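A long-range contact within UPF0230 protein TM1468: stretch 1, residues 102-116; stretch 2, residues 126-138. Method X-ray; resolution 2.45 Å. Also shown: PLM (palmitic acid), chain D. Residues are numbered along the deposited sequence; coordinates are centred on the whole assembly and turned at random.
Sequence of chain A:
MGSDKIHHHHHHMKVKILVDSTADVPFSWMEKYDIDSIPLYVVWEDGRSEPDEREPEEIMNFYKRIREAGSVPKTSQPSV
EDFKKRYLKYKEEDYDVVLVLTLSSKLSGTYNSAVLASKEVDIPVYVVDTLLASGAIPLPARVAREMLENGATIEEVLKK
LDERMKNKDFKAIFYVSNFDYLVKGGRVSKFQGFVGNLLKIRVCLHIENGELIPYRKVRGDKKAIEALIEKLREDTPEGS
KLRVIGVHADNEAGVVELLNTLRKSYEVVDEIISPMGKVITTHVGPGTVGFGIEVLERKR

Stretch 1 (102-116) TLSSKLSGTYNSAVL
Stretch 2 126-138: YVVDTLLASGAIP

The contact joins a single parallel bridge, locked by one aspartate, to a small apolar patch where a helix packs antiparallel over the strand of the other stretch. T102 (phi/psi -110/158) bridges D129 with a CA-CA distance of 5.6 Å, and their side chains share one face of the sheet. V127 (-109/122), V128 (-108/120) and D129 (-76/96) are extended. T102 N donates to V128 O at 3.0 Å, and T102 O accepts from T130 N at 3.2 Å. T102 O also receives T130 OG1 at 2.6 Å, reached with T130 in chi1 p; the same T130 OG1 accepts L132 N at 3.1 Å, so one hydroxyl ties the turn to the bridge. Beyond the turn at T130 and L131, a separate bond runs from S104 N to L132 O at 2.8 Å. The chains stay close here, with CA atoms 3.7 Å apart at S104 and L131 and 4.8 Å apart at L103 and A133. L131 adopts a left-handed conformation (56/29), and L132 is extended (-134/-167).

D129 is the lock. With chi1 t and chi2 near 0°, its carboxylate takes S105 N on OD1 at 2.9 Å and S105 OG on OD2 at a very short 2.4 Å, which S105 meets in chi1 p. OD1 of D129 also accepts L131 N at 3.2 Å; the rule is one carboxylate serving a turn in each stretch. In the first turn (S104 -42/131, S105 -63/-14), S104 (chi1 t) places OG 2.8 Å from the donor K106 N, and S104 O accepts L107 N at 3.0 Å.

G109 caps the N-terminus of helix 110-116 (phi/psi near -60/-43), whose axis runs 167° from that of strand 126-129 and approaches it to 8.7 Å. V127, chi1 t, points toward the helix and meets three of its residues: its CG1 lies 3.8 Å from Y111 CD1 and 3.9 Å from A114 CB, while its CB lies 3.9 Å from V115 CG2. The i, i+3, i+4 spacing sets all three against one valine. Y111 (chi1 t, chi2 86°) extends its ring obliquely along the strand, bringing CE1 to 3.7 Å from D129 CB. V128 points away, V127 toward, in the usual alternation of a strand.

A second apolar cluster forms around L103 (chi1 p, chi2 t), whose CB is 3.8 Å from I137 CD1 and 4.3 Å from A133 CB. Palmitate borders this region: S108 OG donates to PLM O1 at 2.5 Å, and G135 N lies 3.6 Å from the terminal PLM CG, so both stretches touch the ligand.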

ATOM      1  N   THR A 102       6.063  -4.089  -6.026  1.00 24.18           N
ATOM      2  CA  THR A 102       4.880  -4.866  -5.669  1.00 24.11           C
ATOM      3  C   THR A 102       4.736  -4.997  -4.193  1.00 22.93           C
ATOM      4  O   THR A 102       5.715  -4.923  -3.442  1.00 24.28           O
ATOM      5  CB  THR A 102       4.922  -6.290  -6.195  1.00 25.60           C
ATOM      6  OG1 THR A 102       5.895  -7.055  -5.458  1.00 27.36           O
ATOM      7  CG2 THR A 102       5.213  -6.301  -7.698  1.00 27.70           C
ATOM      8  N   LEU A 103       3.512  -5.276  -3.783  1.00 23.48           N
ATOM      9  CA  LEU A 103       3.278  -5.699  -2.405  1.00 23.56           C
ATOM     10  C   LEU A 103       4.098  -6.964  -2.041  1.00 19.78           C
ATOM     11  O   LEU A 103       4.550  -7.723  -2.902  1.00 17.65           O
ATOM     12  CB  LEU A 103       1.771  -5.883  -2.127  1.00 23.33           C
ATOM     13  CG  LEU A 103       1.091  -7.158  -2.580  1.00 26.93           C
ATOM     14  CD1 LEU A 103      -0.143  -7.371  -1.755  1.00 26.71           C
ATOM     15  CD2 LEU A 103       0.766  -7.183  -4.068  1.00 33.84           C
ATOM     16  N   SER A 104       4.276  -7.150  -0.744  1.00 19.46           N
ATOM     17  CA  SER A 104       5.057  -8.245  -0.194  1.00 19.76           C
ATOM     18  C   SER A 104       4.829  -9.573  -0.895  1.00 20.16           C
ATOM     19  O   SER A 104       3.682 -10.032  -1.049  1.00 23.11           O
ATOM     20  CB  SER A 104       4.732  -8.423   1.286  1.00 17.77           C
ATOM     21  OG  SER A 104       5.248  -9.672   1.736  1.00 27.90           O
ATOM     22  N   SER A 105       5.917 -10.224  -1.251  1.00 19.66           N
ATOM     23  CA  SER A 105       5.857 -11.560  -1.815  1.00 23.84           C
ATOM     24  C   SER A 105       5.282 -12.568  -0.833  1.00 25.29           C
ATOM     25  O   SER A 105       4.969 -13.700  -1.207  1.00 28.76           O
ATOM     26  CB  SER A 105       7.266 -12.044  -2.214  1.00 24.82           C
ATOM     27  OG  SER A 105       8.112 -12.091  -1.070  1.00 22.88           O
ATOM     28  N   LYS A 106       5.194 -12.177   0.426  1.00 27.01           N
ATOM     29  CA  LYS A 106       4.669 -13.051   1.473  1.00 27.34           C
ATOM     30  C   LYS A 106       3.156 -12.992   1.532  1.00 24.92           C
ATOM     31  O   LYS A 106       2.560 -13.862   2.117  1.00 22.17           O
ATOM     32  CB  LYS A 106       5.206 -12.642   2.843  1.00 27.39           C
ATOM     33  CG  LYS A 106       6.695 -12.456   2.877  1.00 29.96           C
ATOM     34  CD  LYS A 106       7.417 -13.737   3.031  1.00 32.66           C
ATOM     35  CE  LYS A 106       8.703 -13.513   3.792  1.00 36.47           C
ATOM     36  NZ  LYS A 106       8.375 -12.855   5.091  1.00 44.58           N
ATOM     37  N   LEU A 107       2.563 -11.932   0.978  1.00 25.02           N
ATOM     38  CA  LEU A 107       1.115 -11.732   0.992  1.00 21.64           C
ATOM     39  C   LEU A 107       0.463 -12.094  -0.347  1.00 20.94           C
ATOM     40  O   LEU A 107      -0.740 -12.265  -0.409  1.00 23.43           O
ATOM     41  CB  LEU A 107       0.773 -10.283   1.365  1.00 18.20           C
ATOM     42  CG  LEU A 107       1.284  -9.748   2.726  1.00 23.15           C
ATOM     43  CD1 LEU A 107       0.837  -8.345   2.950  1.00 23.74           C
ATOM     44  CD2 LEU A 107       0.881 -10.599   3.949  1.00 20.86           C
ATOM     45  N   SER A 108       1.230 -12.248  -1.416  1.00 18.60           N
ATOM     46  CA  SER A 108       0.613 -12.303  -2.737  1.00 18.51           C
ATOM     47  C   SER A 108       1.607 -12.791  -3.758  1.00 18.81           C
ATOM     48  O   SER A 108       2.817 -12.534  -3.622  1.00 18.92           O
ATOM     49  CB  SER A 108       0.109 -10.882  -3.126  1.00 20.74           C
ATOM     50  OG  SER A 108      -0.457 -10.810  -4.427  1.00 18.62           O
ATOM     51  N   GLY A 109       1.099 -13.487  -4.772  1.00 17.95           N
ATOM     52  CA  GLY A 109       1.918 -13.908  -5.955  1.00 19.30           C
ATOM     53  C   GLY A 109       2.110 -12.796  -7.002  1.00 20.46           C
ATOM     54  O   GLY A 109       2.618 -13.026  -8.095  1.00 16.58           O
ATOM     55  N   THR A 110       1.714 -11.568  -6.664  1.00 20.19           N
ATOM     56  CA  THR A 110       1.910 -10.469  -7.588  1.00 20.76           C
ATOM     57  C   THR A 110       3.382 -10.323  -7.991  1.00 20.47           C
ATOM     58  O   THR A 110       3.702 -10.202  -9.181  1.00 19.37           O
ATOM     59  CB  THR A 110       1.364  -9.172  -6.998  1.00 20.56           C
ATOM     60  OG1 THR A 110      -0.034  -9.351  -6.736  1.00 19.05           O
ATOM     61  CG2 THR A 110       1.539  -8.030  -7.980  1.00 23.27           C
ATOM     62  N   TYR A 111       4.267 -10.367  -7.004  1.00 20.07           N
ATOM     63  CA  TYR A 111       5.695 -10.303  -7.262  1.00 20.83           C
ATOM     64  C   TYR A 111       6.118 -11.419  -8.197  1.00 23.05           C
ATOM     65  O   TYR A 111       6.910 -11.187  -9.127  1.00 23.70           O
ATOM     66  CB  TYR A 111       6.497 -10.350  -5.956  1.00 20.48           C
ATOM     67  CG  TYR A 111       7.978 -10.510  -6.153  1.00 18.35           C
ATOM     68  CD1 TYR A 111       8.790  -9.414  -6.371  1.00 23.02           C
ATOM     69  CD2 TYR A 111       8.576 -11.775  -6.123  1.00 20.42           C
ATOM     70  CE1 TYR A 111      10.158  -9.565  -6.558  1.00 20.51           C
ATOM     71  CE2 TYR A 111       9.937 -11.936  -6.316  1.00 16.82           C
ATOM     72  CZ  TYR A 111      10.716 -10.820  -6.531  1.00 22.25           C
ATOM     73  OH  TYR A 111      12.063 -10.962  -6.720  1.00 25.59           O
ATOM     74  N   ASN A 112       5.588 -12.624  -7.986  1.00 24.19           N
ATOM     75  CA  ASN A 112       5.952 -13.728  -8.857  1.00 25.10           C
ATOM     76  C   ASN A 112       5.550 -13.463 -10.296  1.00 23.32           C
ATOM     77  O   ASN A 112       6.378 -13.627 -11.185  1.00 23.09           O
ATOM     78  CB  ASN A 112       5.422 -15.071  -8.349  1.00 25.93           C
ATOM     79  CG  ASN A 112       6.304 -15.657  -7.234  1.00 34.92           C
ATOM     80  OD1 ASN A 112       7.396 -15.137  -6.947  1.00 40.06           O
ATOM     81  ND2 ASN A 112       5.832 -16.731  -6.598  1.00 39.17           N
ATOM     82  N   SER A 113       4.314 -13.012 -10.507  1.00 22.37           N
ATOM     83  CA  SER A 113       3.801 -12.736 -11.847  1.00 21.46           C
ATOM     84  C   SER A 113       4.656 -11.700 -12.572  1.00 21.09           C
ATOM     85  O   SER A 113       5.059 -11.890 -13.739  1.00 17.87           O
ATOM     86  CB  SER A 113       2.372 -12.230 -11.788  1.00 20.04           C
ATOM     87  OG  SER A 113       1.477 -13.274 -11.604  1.00 24.34           O
ATOM     88  N   ALA A 114       4.943 -10.628 -11.848  1.00 21.18           N
ATOM     89  CA  ALA A 114       5.700  -9.503 -12.378  1.00 21.41           C
ATOM     90  C   ALA A 114       7.071  -9.941 -12.825  1.00 21.21           C
ATOM     91  O   ALA A 114       7.544  -9.503 -13.872  1.00 22.70           O
ATOM     92  CB  ALA A 114       5.823  -8.394 -11.327  1.00 20.20           C
ATOM     93  N   VAL A 115       7.701 -10.815 -12.041  1.00 22.44           N
ATOM     94  CA  VAL A 115       9.052 -11.298 -12.338  1.00 22.01           C
ATOM     95  C   VAL A 115       9.023 -12.223 -13.512  1.00 21.44           C
ATOM     96  O   VAL A 115       9.908 -12.160 -14.362  1.00 18.60           O
ATOM     97  CB  VAL A 115       9.739 -12.014 -11.123  1.00 21.29           C
ATOM     98  CG1 VAL A 115      11.027 -12.721 -11.544  1.00 18.86           C
ATOM     99  CG2 VAL A 115      10.068 -11.020 -10.059  1.00 22.57           C
ATOM    100  N   LEU A 116       8.014 -13.089 -13.562  1.00 23.17           N
ATOM    101  CA  LEU A 116       7.908 -14.022 -14.684  1.00 22.87           C
ATOM    102  C   LEU A 116       7.673 -13.222 -15.961  1.00 22.87           C
ATOM    103  O   LEU A 116       8.257 -13.526 -17.011  1.00 20.25           O
ATOM    104  CB  LEU A 116       6.809 -15.063 -14.459  1.00 22.03           C
ATOM    105  CG  LEU A 116       7.058 -16.078 -13.327  1.00 27.47           C
ATOM    106  CD1 LEU A 116       5.805 -16.902 -13.015  1.00 26.48           C
ATOM    107  CD2 LEU A 116       8.195 -16.996 -13.667  1.00 25.34           C
ATOM    108  N   TYR A 126      12.889  -4.076 -13.741  1.00 21.31           N
ATOM    109  CA  TYR A 126      13.419  -4.371 -12.425  1.00 20.77           C
ATOM    110  C   TYR A 126      12.271  -4.453 -11.434  1.00 20.83           C
ATOM    111  O   TYR A 126      11.516  -3.509 -11.285  1.00 23.36           O
ATOM    112  CB  TYR A 126      14.383  -3.283 -12.036  1.00 20.66           C
ATOM    113  CG  TYR A 126      15.608  -3.270 -12.902  1.00 22.29           C
ATOM    114  CD1 TYR A 126      16.733  -4.003 -12.558  1.00 23.83           C
ATOM    115  CD2 TYR A 126      15.658  -2.501 -14.055  1.00 21.56           C
ATOM    116  CE1 TYR A 126      17.877  -3.975 -13.352  1.00 26.28           C
ATOM    117  CE2 TYR A 126      16.786  -2.470 -14.846  1.00 20.11           C
ATOM    118  CZ  TYR A 126      17.888  -3.212 -14.497  1.00 23.24           C
ATOM    119  OH  TYR A 126      19.007  -3.199 -15.304  1.00 26.86           O
ATOM    120  N   VAL A 127      12.135  -5.591 -10.769  1.00 20.44           N
ATOM    121  CA  VAL A 127      11.016  -5.808  -9.889  1.00 20.06           C
ATOM    122  C   VAL A 127      11.469  -5.808  -8.453  1.00 19.22           C
ATOM    123  O   VAL A 127      12.311  -6.592  -8.090  1.00 15.75           O
ATOM    124  CB  VAL A 127      10.325  -7.147 -10.154  1.00 20.84           C
ATOM    125  CG1 VAL A 127       8.968  -7.177  -9.393  1.00 22.98           C
ATOM    126  CG2 VAL A 127      10.109  -7.364 -11.638  1.00 14.28           C
ATOM    127  N   VAL A 128      10.894  -4.917  -7.654  1.00 19.90           N
ATOM    128  CA  VAL A 128      11.234  -4.793  -6.246  1.00 20.54           C
ATOM    129  C   VAL A 128      10.101  -5.311  -5.376  1.00 20.25           C
ATOM    130  O   VAL A 128       8.936  -4.824  -5.471  1.00 17.91           O
ATOM    131  CB  VAL A 128      11.531  -3.333  -5.870  1.00 20.82           C
ATOM    132  CG1 VAL A 128      11.844  -3.204  -4.377  1.00 26.41           C
ATOM    133  CG2 VAL A 128      12.701  -2.850  -6.664  1.00 23.54           C
ATOM    134  N   ASP A 129      10.441  -6.329  -4.580  1.00 20.92           N
ATOM    135  CA  ASP A 129       9.592  -6.867  -3.507  1.00 21.69           C
ATOM    136  C   ASP A 129       9.630  -5.901  -2.320  1.00 22.87           C
ATOM    137  O   ASP A 129      10.517  -6.001  -1.495  1.00 26.38           O
ATOM    138  CB  ASP A 129      10.087  -8.262  -3.043  1.00 20.19           C
ATOM    139  CG  ASP A 129       9.124  -8.929  -2.001  1.00 29.18           C
ATOM    140  OD1 ASP A 129       8.102  -8.301  -1.642  1.00 23.15           O
ATOM    141  OD2 ASP A 129       9.366 -10.084  -1.549  1.00 20.13           O
ATOM    142  N   THR A 130       8.652  -5.008  -2.201  1.00 22.89           N
ATOM    143  CA  THR A 130       8.687  -4.001  -1.154  1.00 24.65           C
ATOM    144  C   THR A 130       8.521  -4.553   0.255  1.00 25.22           C
ATOM    145  O   THR A 130       8.783  -3.827   1.202  1.00 23.06           O
ATOM    146  CB  THR A 130       7.555  -2.975  -1.291  1.00 24.06           C
ATOM    147  OG1 THR A 130       6.311  -3.657  -1.208  1.00 21.08           O
ATOM    148  CG2 THR A 130       7.650  -2.244  -2.585  1.00 27.46           C
ATOM    149  N   LEU A 131       8.015  -5.786   0.398  1.00 25.59           N
ATOM    150  CA  LEU A 131       7.627  -6.325   1.721  1.00 25.42           C
ATOM    151  C   LEU A 131       6.614  -5.404   2.436  1.00 24.83           C
ATOM    152  O   LEU A 131       6.547  -5.354   3.657  1.00 26.72           O
ATOM    153  CB  LEU A 131       8.848  -6.596   2.620  1.00 22.66           C
ATOM    154  CG  LEU A 131       9.923  -7.522   2.018  1.00 30.10           C
ATOM    155  CD1 LEU A 131      11.102  -7.655   2.973  1.00 25.74           C
ATOM    156  CD2 LEU A 131       9.412  -8.945   1.632  1.00 26.25           C
ATOM    157  N   LEU A 132       5.818  -4.678   1.667  1.00 23.37           N
ATOM    158  CA  LEU A 132       4.802  -3.844   2.252  1.00 23.75           C
ATOM    159  C   LEU A 132       3.503  -4.031   1.520  1.00 25.12           C
ATOM    160  O   LEU A 132       3.315  -5.024   0.797  1.00 24.14           O
ATOM    161  CB  LEU A 132       5.250  -2.391   2.265  1.00 24.54           C
ATOM    162  CG  LEU A 132       6.530  -2.152   3.091  1.00 28.32           C
ATOM    163  CD1 LEU A 132       7.121  -0.836   2.687  1.00 29.09           C
ATOM    164  CD2 LEU A 132       6.274  -2.223   4.581  1.00 29.16           C
ATOM    165  N   ALA A 133       2.573  -3.127   1.797  1.00 26.54           N
ATOM    166  CA  ALA A 133       1.296  -3.107   1.126  1.00 26.77           C
ATOM    167  C   ALA A 133       0.637  -1.758   1.388  1.00 27.16           C
ATOM    168  O   ALA A 133       1.055  -1.045   2.312  1.00 26.15           O
ATOM    169  CB  ALA A 133       0.446  -4.221   1.607  1.00 26.62           C
ATOM    170  N   SER A 134      -0.342  -1.425   0.533  1.00 25.74           N
ATOM    171  CA  SER A 134      -1.206  -0.262   0.655  1.00 24.89           C
ATOM    172  C   SER A 134      -0.368   0.986   0.661  1.00 25.85           C
ATOM    173  O   SER A 134       0.627   1.027  -0.065  1.00 23.17           O
ATOM    174  CB  SER A 134      -2.094  -0.360   1.883  1.00 27.24           C
ATOM    175  OG  SER A 134      -2.902   0.802   2.028  1.00 25.72           O
ATOM    176  N   GLY A 135      -0.765   2.003   1.453  1.00 25.91           N
ATOM    177  CA  GLY A 135      -0.169   3.369   1.356  1.00 22.42           C
ATOM    178  C   GLY A 135       1.328   3.456   1.669  1.00 24.11           C
ATOM    179  O   GLY A 135       1.962   4.508   1.491  1.00 27.68           O
ATOM    180  N   ALA A 136       1.928   2.387   2.163  1.00 21.03           N
ATOM    181  CA  ALA A 136       3.357   2.426   2.366  1.00 22.22           C
ATOM    182  C   ALA A 136       4.120   2.254   1.049  1.00 23.72           C
ATOM    183  O   ALA A 136       5.217   2.748   0.933  1.00 25.25           O
ATOM    184  CB  ALA A 136       3.781   1.403   3.363  1.00 22.18           C
ATOM    185  N   ILE A 137       3.542   1.570   0.062  1.00 23.80           N
ATOM    186  CA  ILE A 137       4.264   1.240  -1.177  1.00 23.32           C
ATOM    187  C   ILE A 137       4.616   2.447  -2.043  1.00 22.67           C
ATOM    188  O   ILE A 137       5.700   2.478  -2.641  1.00 25.09           O
ATOM    189  CB  ILE A 137       3.504   0.202  -2.035  1.00 24.42           C
ATOM    190  CG1 ILE A 137       3.686  -1.190  -1.444  1.00 23.50           C
ATOM    191  CG2 ILE A 137       4.004   0.196  -3.534  1.00 26.69           C
ATOM    192  CD1 ILE A 137       2.612  -2.157  -1.864  1.00 32.68           C
ATOM    193  N   PRO A 138       3.708   3.426  -2.153  1.00 18.70           N
ATOM    194  CA  PRO A 138       4.041   4.610  -2.947  1.00 21.42           C
ATOM    195  C   PRO A 138       5.179   5.460  -2.389  1.00 21.92           C
ATOM    196  O   PRO A 138       5.752   6.278  -3.120  1.00 22.58           O
ATOM    197  CB  PRO A 138       2.746   5.432  -2.928  1.00 22.68           C
ATOM    198  CG  PRO A 138       1.685   4.487  -2.456  1.00 20.45           C
ATOM    199  CD  PRO A 138       2.349   3.484  -1.613  1.00 15.90           C
TER
HETATM  200  C1  PLM D 501      -3.844 -11.149  -3.938  1.00 34.58           C
HETATM  201  O1  PLM D 501      -2.804 -11.595  -4.507  1.00 33.10           O
HETATM  202  O2  PLM D 501      -4.965 -11.743  -4.032  1.00 29.42           O
HETATM  203  C2  PLM D 501      -3.721  -9.861  -3.155  1.00 28.71           C
HETATM  204  C3  PLM D 501      -3.659 -10.126  -1.664  1.00 19.59           C
HETATM  205  C4  PLM D 501      -3.681  -8.809  -0.900  1.00 17.20           C
HETATM  206  C5  PLM D 501      -3.693  -9.104   0.597  1.00 17.40           C
HETATM  207  C6  PLM D 501      -3.722  -7.847   1.427  1.00 19.64           C
HETATM  208  C7  PLM D 501      -3.666  -8.130   2.920  1.00 20.02           C
HETATM  209  C8  PLM D 501      -4.103  -6.912   3.728  1.00 18.58           C
HETATM  210  C9  PLM D 501      -3.031  -5.844   3.751  1.00 18.97           C
HETATM  211  CA  PLM D 501      -3.486  -4.594   4.478  1.00 21.27           C
HETATM  212  CB  PLM D 501      -2.336  -3.608   4.619  1.00 15.01           C
HETATM  213  CC  PLM D 501      -2.857  -2.249   5.076  1.00 18.39           C
HETATM  214  CD  PLM D 501      -1.715  -1.261   5.395  1.00 20.79           C
HETATM  215  CE  PLM D 501      -2.222   0.150   5.635  1.00 21.45           C
HETATM  216  CF  PLM D 501      -1.133   1.089   6.129  1.00 28.46           C
HETATM  217  CG  PLM D 501      -0.297   1.675   4.987  1.00 28.46           C